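Hemolysin-like protein containing CBS domains (Oenococcus oeni, PDB 3OCO) is of unknown function, this piece being the paired CBS domains of a longer membrane protein of the kind that probably has a regulatory role. Local coordinates at residues F10-A14 against E139-G143; D36-A42 against D83-S89; V116-I120 against G130-D134. All coordinates share one frame; numbering follows the deposited sequence.

Contact 1: residues F10-A14 against E139-G143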
loop_
_atom_site.group_PDB
_atom_site.type_symbol
_atom_site.label_atom_id
_atom_site.label_comp_id
_atom_site.label_asym_id
_atom_site.label_seq_id
_atom_site.Cartn_x
_atom_site.Cartn_y
_atom_site.Cartn_z
ATOM N N PHE A 10 4.684 -19.190 -7.505
ATOM C CA PHE A 10 3.702 -18.134 -7.738
ATOM C C PHE A 10 2.529 -18.583 -8.598
ATOM O O PHE A 10 1.376 -18.294 -8.271
ATOM C CB PHE A 10 4.352 -16.897 -8.375
ATOM C CG PHE A 10 3.361 -15.959 -9.032
ATOM C CD1 PHE A 10 2.500 -15.181 -8.264
ATOM C CD2 PHE A 10 3.278 -15.874 -10.415
ATOM C CE1 PHE A 10 1.582 -14.320 -8.863
ATOM C CE2 PHE A 10 2.367 -15.024 -11.024
ATOM C CZ PHE A 10 1.515 -14.246 -10.251
HETATM N N MSE A 11 2.810 -19.273 -9.698
HETATM C CA MSE A 11 1.745 -19.585 -10.638
HETATM C C MSE A 11 0.662 -20.458 -9.986
HETATM O O MSE A 11 -0.505 -20.418 -10.386
HETATM C CB MSE A 11 2.305 -20.212 -11.906
HETATM C CG MSE A 11 1.463 -19.943 -13.153
HETATM SE SE MSE A 11 0.811 -18.100 -13.357
HETATM C CE MSE A 11 -1.105 -18.444 -13.062
ATOM N N GLN A 12 1.052 -21.205 -8.954
ATOM C CA GLN A 12 0.144 -22.094 -8.230
ATOM C C GLN A 12 -0.643 -21.355 -7.171
ATOM O O GLN A 12 -1.838 -21.606 -6.974
ATOM C CB GLN A 12 0.926 -23.198 -7.538
ATOM C CG GLN A 12 1.437 -24.263 -8.454
ATOM C CD GLN A 12 2.177 -25.333 -7.692
ATOM O OE1 GLN A 12 3.405 -25.294 -7.576
ATOM N NE2 GLN A 12 1.432 -26.290 -7.149
ATOM N N ARG A 13 0.053 -20.475 -6.460
ATOM C CA ARG A 13 -0.600 -19.597 -5.513
ATOM C C ARG A 13 -1.651 -18.791 -6.270
ATOM O O ARG A 13 -2.746 -18.573 -5.779
ATOM C CB ARG A 13 0.419 -18.686 -4.825
ATOM C CG ARG A 13 1.474 -19.427 -4.005
ATOM C CD ARG A 13 2.041 -18.549 -2.876
ATOM N NE ARG A 13 3.498 -18.655 -2.756
ATOM C CZ ARG A 13 4.218 -18.116 -1.773
ATOM N NH1 ARG A 13 3.620 -17.433 -0.804
ATOM N NH2 ARG A 13 5.540 -18.264 -1.760
ATOM N N ALA A 14 -1.316 -18.364 -7.481
ATOM C CA ALA A 14 -2.281 -17.686 -8.341
ATOM C C ALA A 14 -3.500 -18.566 -8.637
ATOM O O ALA A 14 -4.635 -18.108 -8.506
ATOM C CB ALA A 14 -1.623 -17.231 -9.640
ATOM N N GLU A 139 -0.845 -11.032 0.162
ATOM C CA GLU A 139 -0.426 -12.017 1.148
ATOM C C GLU A 139 -0.611 -13.424 0.627
ATOM O O GLU A 139 0.207 -14.299 0.896
ATOM C CB GLU A 139 -1.214 -11.860 2.442
ATOM C CG GLU A 139 -0.859 -10.636 3.266
ATOM C CD GLU A 139 -1.468 -10.706 4.646
ATOM O OE1 GLU A 139 -2.402 -9.923 4.928
ATOM O OE2 GLU A 139 -1.029 -11.572 5.435
ATOM N N GLU A 140 -1.705 -13.641 -0.098
ATOM C CA GLU A 140 -2.030 -14.957 -0.644
ATOM C C GLU A 140 -1.035 -15.356 -1.734
ATOM O O GLU A 140 -0.629 -16.516 -1.829
ATOM C CB GLU A 140 -3.455 -14.960 -1.213
ATOM C CG GLU A 140 -4.303 -16.157 -0.784
ATOM C CD GLU A 140 -4.363 -16.308 0.727
ATOM O OE1 GLU A 140 -4.602 -15.296 1.429
ATOM O OE2 GLU A 140 -4.166 -17.444 1.211
ATOM N N LEU A 141 -0.649 -14.376 -2.547
ATOM C CA LEU A 141 0.230 -14.598 -3.678
ATOM C C LEU A 141 1.709 -14.641 -3.293
ATOM O O LEU A 141 2.519 -15.182 -4.045
ATOM C CB LEU A 141 0.022 -13.517 -4.746
ATOM C CG LEU A 141 -1.308 -13.367 -5.486
ATOM C CD1 LEU A 141 -1.131 -12.324 -6.565
ATOM C CD2 LEU A 141 -1.813 -14.671 -6.095
ATOM N N PHE A 142 2.066 -14.084 -2.135
ATOM C CA PHE A 142 3.477 -13.963 -1.773
ATOM C C PHE A 142 3.805 -14.166 -0.294
ATOM O O PHE A 142 4.823 -13.670 0.183
ATOM C CB PHE A 142 3.995 -12.606 -2.223
ATOM C CG PHE A 142 3.756 -12.327 -3.675
ATOM C CD1 PHE A 142 4.528 -12.937 -4.644
ATOM C CD2 PHE A 142 2.758 -11.457 -4.074
ATOM C CE1 PHE A 142 4.302 -12.684 -5.981
ATOM C CE2 PHE A 142 2.535 -11.193 -5.416
ATOM C CZ PHE A 142 3.303 -11.806 -6.366
ATOM N N GLY A 143 2.958 -14.898 0.423
ATOM C CA GLY A 143 3.189 -15.157 1.831
ATOM C C GLY A 143 3.682 -13.931 2.579
ATOM O O GLY A 143 3.280 -12.799 2.296
#
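Helices near the two ends of the modelled chain meet here, beside the paired CBS domains: helix 10-19 packs on the last turn of helix 134-142, with Phe-10, Arg-13 and Ala-14 set against Leu-141, Phe-142 and Gly-143. The rings of Phe-10 and Phe-142 lie almost parallel, their planes at 3°, but they are slid so far apart, with centroids 5.6 Å from each other, that they barely overlap. Their closest atoms are CD1 of Phe-10 and CE1 of Phe-142, at 3.8 Å. With chi1 at 162° the Phe-10 ring stands beside its own carbonyl carbon, which carries CD1 and CE1 to Phe-142 and Leu-141. CD1 of Leu-141 reaches the edge of that ring, 4.1 Å from its CE1. The leucine's other branch turns to the helix backbone, CD2 lying 3.8 Å from CA of Ala-14, where a small residue lets the helices come close. Leu-141 also packs on Leu-141 of the second subunit, and Phe-10 on its Asn-18; an apolar leucine suits a place between two such surfaces. Arg-13 covers the more polar border: NE makes a weak hydrogen bond to Ala-8 O, O of Leu-141 lies over one guanidinium face, and methylene CD is 3.5 Å from O of Glu-140.

Contact 2: residues D36-A42 against D83-S89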
loop_
_atom_site.group_PDB
_atom_site.type_symbol
_atom_site.label_atom_id
_atom_site.label_comp_id
_atom_site.label_asym_id
_atom_site.label_seq_id
_atom_site.Cartn_x
_atom_site.Cartn_y
_atom_site.Cartn_z
ATOM N N ASP A 36 -14.997 6.464 13.409
ATOM C CA ASP A 36 -16.410 6.819 13.300
ATOM C C ASP A 36 -16.624 8.110 12.498
ATOM O O ASP A 36 -15.803 9.027 12.554
ATOM C CB ASP A 36 -17.026 6.955 14.699
ATOM C CG ASP A 36 -18.530 7.180 14.655
ATOM O OD1 ASP A 36 -19.232 6.296 14.122
ATOM O OD2 ASP A 36 -19.007 8.236 15.143
ATOM N N VAL A 37 -17.736 8.179 11.766
ATOM C CA VAL A 37 -18.033 9.336 10.925
ATOM C C VAL A 37 -18.050 10.656 11.718
ATOM O O VAL A 37 -17.886 11.736 11.151
ATOM C CB VAL A 37 -19.371 9.155 10.183
ATOM C CG1 VAL A 37 -20.542 9.056 11.180
ATOM C CG2 VAL A 37 -19.592 10.283 9.204
ATOM N N ASP A 38 -18.230 10.564 13.032
ATOM C CA ASP A 38 -18.305 11.756 13.873
ATOM C C ASP A 38 -17.056 11.996 14.714
ATOM O O ASP A 38 -17.031 12.887 15.566
ATOM C CB ASP A 38 -19.515 11.682 14.792
ATOM C CG ASP A 38 -20.764 12.254 14.154
ATOM O OD1 ASP A 38 -20.734 12.602 12.951
ATOM O OD2 ASP A 38 -21.780 12.354 14.870
ATOM N N GLU A 39 -16.026 11.189 14.505
ATOM C CA GLU A 39 -14.751 11.481 15.140
ATOM C C GLU A 39 -14.067 12.579 14.350
ATOM O O GLU A 39 -14.384 12.806 13.180
ATOM C CB GLU A 39 -13.884 10.235 15.257
ATOM C CG GLU A 39 -13.701 9.796 16.702
ATOM C CD GLU A 39 -13.961 8.314 16.907
ATOM O OE1 GLU A 39 -13.607 7.509 16.014
ATOM O OE2 GLU A 39 -14.517 7.954 17.968
ATOM N N THR A 40 -13.163 13.293 15.006
ATOM C CA THR A 40 -12.441 14.377 14.365
ATOM C C THR A 40 -11.181 13.853 13.689
ATOM O O THR A 40 -10.690 12.772 14.006
ATOM C CB THR A 40 -11.982 15.372 15.386
ATOM O OG1 THR A 40 -11.091 14.699 16.281
ATOM C CG2 THR A 40 -13.183 15.922 16.177
ATOM N N ILE A 41 -10.649 14.646 12.772
ATOM C CA ILE A 41 -9.445 14.273 12.079
ATOM C C ILE A 41 -8.361 14.032 13.100
ATOM O O ILE A 41 -7.634 13.054 13.021
ATOM C CB ILE A 41 -9.014 15.363 11.134
ATOM C CG1 ILE A 41 -10.104 15.603 10.091
ATOM C CG2 ILE A 41 -7.691 14.989 10.466
ATOM C CD1 ILE A 41 -9.991 14.717 8.888
ATOM N N ALA A 42 -8.276 14.911 14.084
ATOM C CA ALA A 42 -7.267 14.780 15.129
ATOM C C ALA A 42 -7.310 13.418 15.790
ATOM O O ALA A 42 -6.282 12.912 16.229
ATOM C CB ALA A 42 -7.439 15.868 16.170
ATOM N N ASP A 83 -7.121 21.764 9.607
ATOM C CA ASP A 83 -8.121 21.920 10.651
ATOM C C ASP A 83 -8.486 20.555 11.208
ATOM O O ASP A 83 -9.353 19.877 10.664
ATOM C CB ASP A 83 -9.368 22.578 10.080
ATOM C CG ASP A 83 -10.426 22.823 11.132
ATOM O OD1 ASP A 83 -10.183 22.504 12.316
ATOM O OD2 ASP A 83 -11.500 23.346 10.771
ATOM N N ASP A 84 -7.818 20.157 12.286
ATOM C CA ASP A 84 -7.967 18.809 12.824
ATOM C C ASP A 84 -9.259 18.593 13.612
ATOM O O ASP A 84 -9.453 17.534 14.209
ATOM C CB ASP A 84 -6.776 18.446 13.707
ATOM C CG ASP A 84 -6.731 19.251 14.987
ATOM O OD1 ASP A 84 -7.684 20.016 15.242
ATOM O OD2 ASP A 84 -5.739 19.122 15.743
ATOM N N LYS A 85 -10.130 19.594 13.636
ATOM C CA LYS A 85 -11.399 19.464 14.352
ATOM C C LYS A 85 -12.498 19.033 13.399
ATOM O O LYS A 85 -13.568 18.625 13.830
ATOM C CB LYS A 85 -11.759 20.771 15.060
ATOM C CG LYS A 85 -10.720 21.168 16.100
ATOM C CD LYS A 85 -10.902 22.579 16.613
ATOM C CE LYS A 85 -9.998 22.820 17.816
ATOM N NZ LYS A 85 -10.232 21.822 18.909
ATOM N N ALA A 86 -12.228 19.111 12.101
ATOM C CA ALA A 86 -13.176 18.633 11.110
ATOM C C ALA A 86 -13.444 17.150 11.331
ATOM O O ALA A 86 -12.596 16.434 11.858
ATOM C CB ALA A 86 -12.659 18.892 9.706
ATOM N N LYS A 87 -14.633 16.704 10.933
ATOM C CA LYS A 87 -15.109 15.346 11.192
ATOM C C LYS A 87 -14.668 14.438 10.072
ATOM O O LYS A 87 -14.534 14.880 8.936
ATOM C CB LYS A 87 -16.651 15.311 11.237
ATOM C CG LYS A 87 -17.310 16.137 12.341
ATOM C CD LYS A 87 -16.992 15.541 13.702
ATOM C CE LYS A 87 -17.861 16.152 14.748
ATOM N NZ LYS A 87 -19.281 16.128 14.247
ATOM N N ILE A 88 -14.511 13.154 10.377
ATOM C CA ILE A 88 -14.072 12.193 9.374
ATOM C C ILE A 88 -14.917 12.302 8.107
ATOM O O ILE A 88 -14.403 12.162 7.000
ATOM C CB ILE A 88 -14.104 10.758 9.914
ATOM C CG1 ILE A 88 -13.274 10.656 11.186
ATOM C CG2 ILE A 88 -13.525 9.801 8.898
ATOM C CD1 ILE A 88 -11.797 10.790 10.936
ATOM N N SER A 89 -16.213 12.558 8.271
ATOM C CA SER A 89 -17.121 12.656 7.132
ATOM C C SER A 89 -16.639 13.637 6.072
ATOM O O SER A 89 -16.980 13.528 4.897
ATOM C CB SER A 89 -18.521 13.076 7.596
ATOM O OG SER A 89 -18.457 14.270 8.366
HETATM O O HOH W 1 -20.027 14.091 10.783
#
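Backbone pairing joins the loop that leads into helix 41-51 to the linker that follows helix 73-83, on the first CBS unit of the pair; a single beta bridge, Thr-40 with Lys-87, marks its middle. The tight part is mostly main chain. Ile-88 N donates to Glu-39 O at 2.8 Å and Ile-41 N to Ala-86 O at 2.8 Å, both approaching nearly along the C=O axis. Ala-42 N instead meets Asp-84 O in the carbonyl plane, on a lone pair (2.9 Å), while the small Ala-42 side chain fits against Asp-84 CB. Val-37 CG2 presses on Ser-89 CB at 3.4 Å, closer than usual for two carbons. The Thr-40 side chain caps a backbone N at the start of the helix, and OG1 is hydrogen-bonded to Asp-43 OD2, a role that suits a hydroxyl residue. On the buried side, Ile-88 carries CG1 anti to its carbonyl carbon (chi1 -56°), which brings this methylene against Glu-39 O; Ile-41 packs on Ile-76 and Ala-80 of helix 73-83. Branched apolar chains thus fill the inner side.

The outer side is looser and polar. Lys-87 lays CD 3.2 Å from Asp-38 O, but its NZ stays 4.0 Å from Asp-38 OD1, beyond a salt bridge. Water 1 bridges the segments here: it donates to Asp-38 OD1 at 2.7 Å and is hydrogen-bonded to Ser-89 OG at 2.9 Å.

Contact 3: residues V116-I120 against G130-D134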
loop_
_atom_site.group_PDB
_atom_site.type_symbol
_atom_site.label_atom_id
_atom_site.label_comp_id
_atom_site.label_asym_id
_atom_site.label_seq_id
_atom_site.Cartn_x
_atom_site.Cartn_y
_atom_site.Cartn_z
ATOM N N VAL A 116 -12.658 1.675 -6.007
ATOM C CA VAL A 116 -12.388 1.771 -4.582
ATOM C C VAL A 116 -11.227 0.839 -4.245
ATOM O O VAL A 116 -11.017 -0.160 -4.927
ATOM C CB VAL A 116 -13.642 1.418 -3.731
ATOM C CG1 VAL A 116 -14.788 2.360 -4.058
ATOM C CG2 VAL A 116 -14.068 -0.024 -3.962
ATOM N N PRO A 117 -10.450 1.172 -3.205
ATOM C CA PRO A 117 -9.383 0.263 -2.788
ATOM C C PRO A 117 -9.846 -0.590 -1.607
ATOM O O PRO A 117 -9.072 -1.335 -1.006
ATOM C CB PRO A 117 -8.270 1.221 -2.345
ATOM C CG PRO A 117 -8.936 2.604 -2.209
ATOM C CD PRO A 117 -10.410 2.423 -2.436
HETATM N N MSE A 118 -11.125 -0.482 -1.266
HETATM C CA MSE A 118 -11.638 -1.282 -0.173
HETATM C C MSE A 118 -12.968 -1.937 -0.490
HETATM O O MSE A 118 -13.908 -1.287 -0.933
HETATM C CB MSE A 118 -11.737 -0.477 1.119
HETATM C CG MSE A 118 -12.324 -1.304 2.261
HETATM SE SE MSE A 118 -12.040 -0.540 4.012
HETATM C CE MSE A 118 -13.609 0.592 4.183
ATOM N N ALA A 119 -13.020 -3.240 -0.270
ATOM C CA ALA A 119 -14.261 -3.980 -0.352
ATOM C C ALA A 119 -14.655 -4.371 1.057
ATOM O O ALA A 119 -13.803 -4.776 1.853
ATOM C CB ALA A 119 -14.073 -5.205 -1.192
ATOM N N ILE A 120 -15.940 -4.240 1.375
ATOM C CA ILE A 120 -16.423 -4.669 2.672
ATOM C C ILE A 120 -17.184 -5.967 2.472
ATOM O O ILE A 120 -18.134 -6.017 1.674
ATOM C CB ILE A 120 -17.346 -3.602 3.338
ATOM C CG1 ILE A 120 -16.549 -2.381 3.794
ATOM C CG2 ILE A 120 -17.982 -4.164 4.567
ATOM C CD1 ILE A 120 -15.811 -1.678 2.711
ATOM N N GLY A 130 -15.942 -8.811 7.378
ATOM C CA GLY A 130 -14.575 -8.324 7.364
ATOM C C GLY A 130 -14.348 -7.465 6.129
ATOM O O GLY A 130 -15.308 -7.165 5.393
ATOM N N ILE A 131 -13.088 -7.066 5.895
ATOM C CA ILE A 131 -12.762 -6.215 4.762
ATOM C C ILE A 131 -11.611 -6.792 3.942
ATOM O O ILE A 131 -10.852 -7.645 4.418
ATOM C CB ILE A 131 -12.357 -4.776 5.200
ATOM C CG1 ILE A 131 -10.973 -4.762 5.864
ATOM C CG2 ILE A 131 -13.392 -4.163 6.104
ATOM C CD1 ILE A 131 -10.505 -3.371 6.304
ATOM N N ILE A 132 -11.486 -6.304 2.713
ATOM C CA ILE A 132 -10.381 -6.688 1.832
ATOM C C ILE A 132 -9.789 -5.492 1.117
ATOM O O ILE A 132 -10.521 -4.633 0.617
ATOM C CB ILE A 132 -10.815 -7.651 0.713
ATOM C CG1 ILE A 132 -11.231 -9.010 1.281
ATOM C CG2 ILE A 132 -9.687 -7.784 -0.311
ATOM C CD1 ILE A 132 -12.056 -9.832 0.308
ATOM N N THR A 133 -8.461 -5.460 1.069
ATOM C CA THR A 133 -7.721 -4.530 0.222
ATOM C C THR A 133 -6.526 -5.225 -0.432
ATOM O O THR A 133 -6.180 -6.358 -0.087
ATOM C CB THR A 133 -7.219 -3.342 1.023
ATOM O OG1 THR A 133 -6.247 -3.792 1.978
ATOM C CG2 THR A 133 -8.392 -2.668 1.745
ATOM N N ASP A 134 -5.899 -4.545 -1.384
ATOM C CA ASP A 134 -4.720 -5.080 -2.036
ATOM C C ASP A 134 -3.752 -5.793 -1.066
ATOM O O ASP A 134 -3.296 -6.890 -1.345
ATOM C CB ASP A 134 -3.999 -3.986 -2.851
ATOM C CG ASP A 134 -3.746 -2.701 -2.049
ATOM O OD1 ASP A 134 -3.588 -2.767 -0.807
ATOM O OD2 ASP A 134 -3.700 -1.617 -2.668
HETATM O O HOH W 2 -6.724 -1.914 -2.044
#
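Strands 119-122 and 128-132 form a beta hairpin in the second CBS unit, and the contact covers its open end, where Ala-119 faces Ile-132 and Ile-120 faces Ile-131. Hydrogen bonds come first. Ala-119 and Ile-132 are an antiparallel hydrogen-bonded pair: Ala-119 N donates to Ile-132 O at 3.0 Å, almost straight at 174°, and Ile-132 N returns a bond to Ala-119 O at 2.9 Å, its donor tilted slightly from the carbonyl plane. The next pair, Ile-120 with Ile-131, is non-hydrogen-bonded.

Water carries the pairing beyond the strands. Water 2 donates to Pro-117 O at 2.6 Å and accepts from Asp-134 N at 2.8 Å, linking the approach to one strand with the first turn of helix 134-142.

The side-chain contacts are mainly apolar. Met-118, present as selenomethionine, extends CG anti to its backbone N (chi1 178°) and then bends at its last torsion. The chain crosses Ile-131 obliquely, and its length lets SE reach Ile-131 CD1 at 4.0 Å. Ile-120 CG1 and Ile-131 CG2 meet at 4.3 Å, while on the other face of the sheet the small Ala-119 lies beside Ile-132. Thr-133, the N-cap of helix 134-142, places its methyl CG2 3.1 Å from Pro-117 O.

Around the hairpin, strand 96-99 bonds to the outer side of 119-122 and strand 27-28 to that of 128-132, while Met-118 and Ile-120 pack on Ile-67 of strand 66-72 in the first CBS unit.

The three contacts trace the CBS pair from one end to the other. Contact 1 and contact 2 lie on opposite sides of the chain's centre, their centres 38 Å apart, whereas the centre of contact 3 is about 4 Å from the chain's centre. Contact 3 is linked most directly to contact 1: strand 128-132 runs into helix 134-142, whose last turn meets helix 10-19, and the nearest atoms are about 5 Å apart. Contact 2 is farther from contact 3, with centres 22 Å apart, and closes before contact 3 opens along the chain. Contact 1 joins the two ends of the modelled chain beside the second subunit, which Asp-134 of contact 3 also touches; no other chain of the assembly touches contact 2.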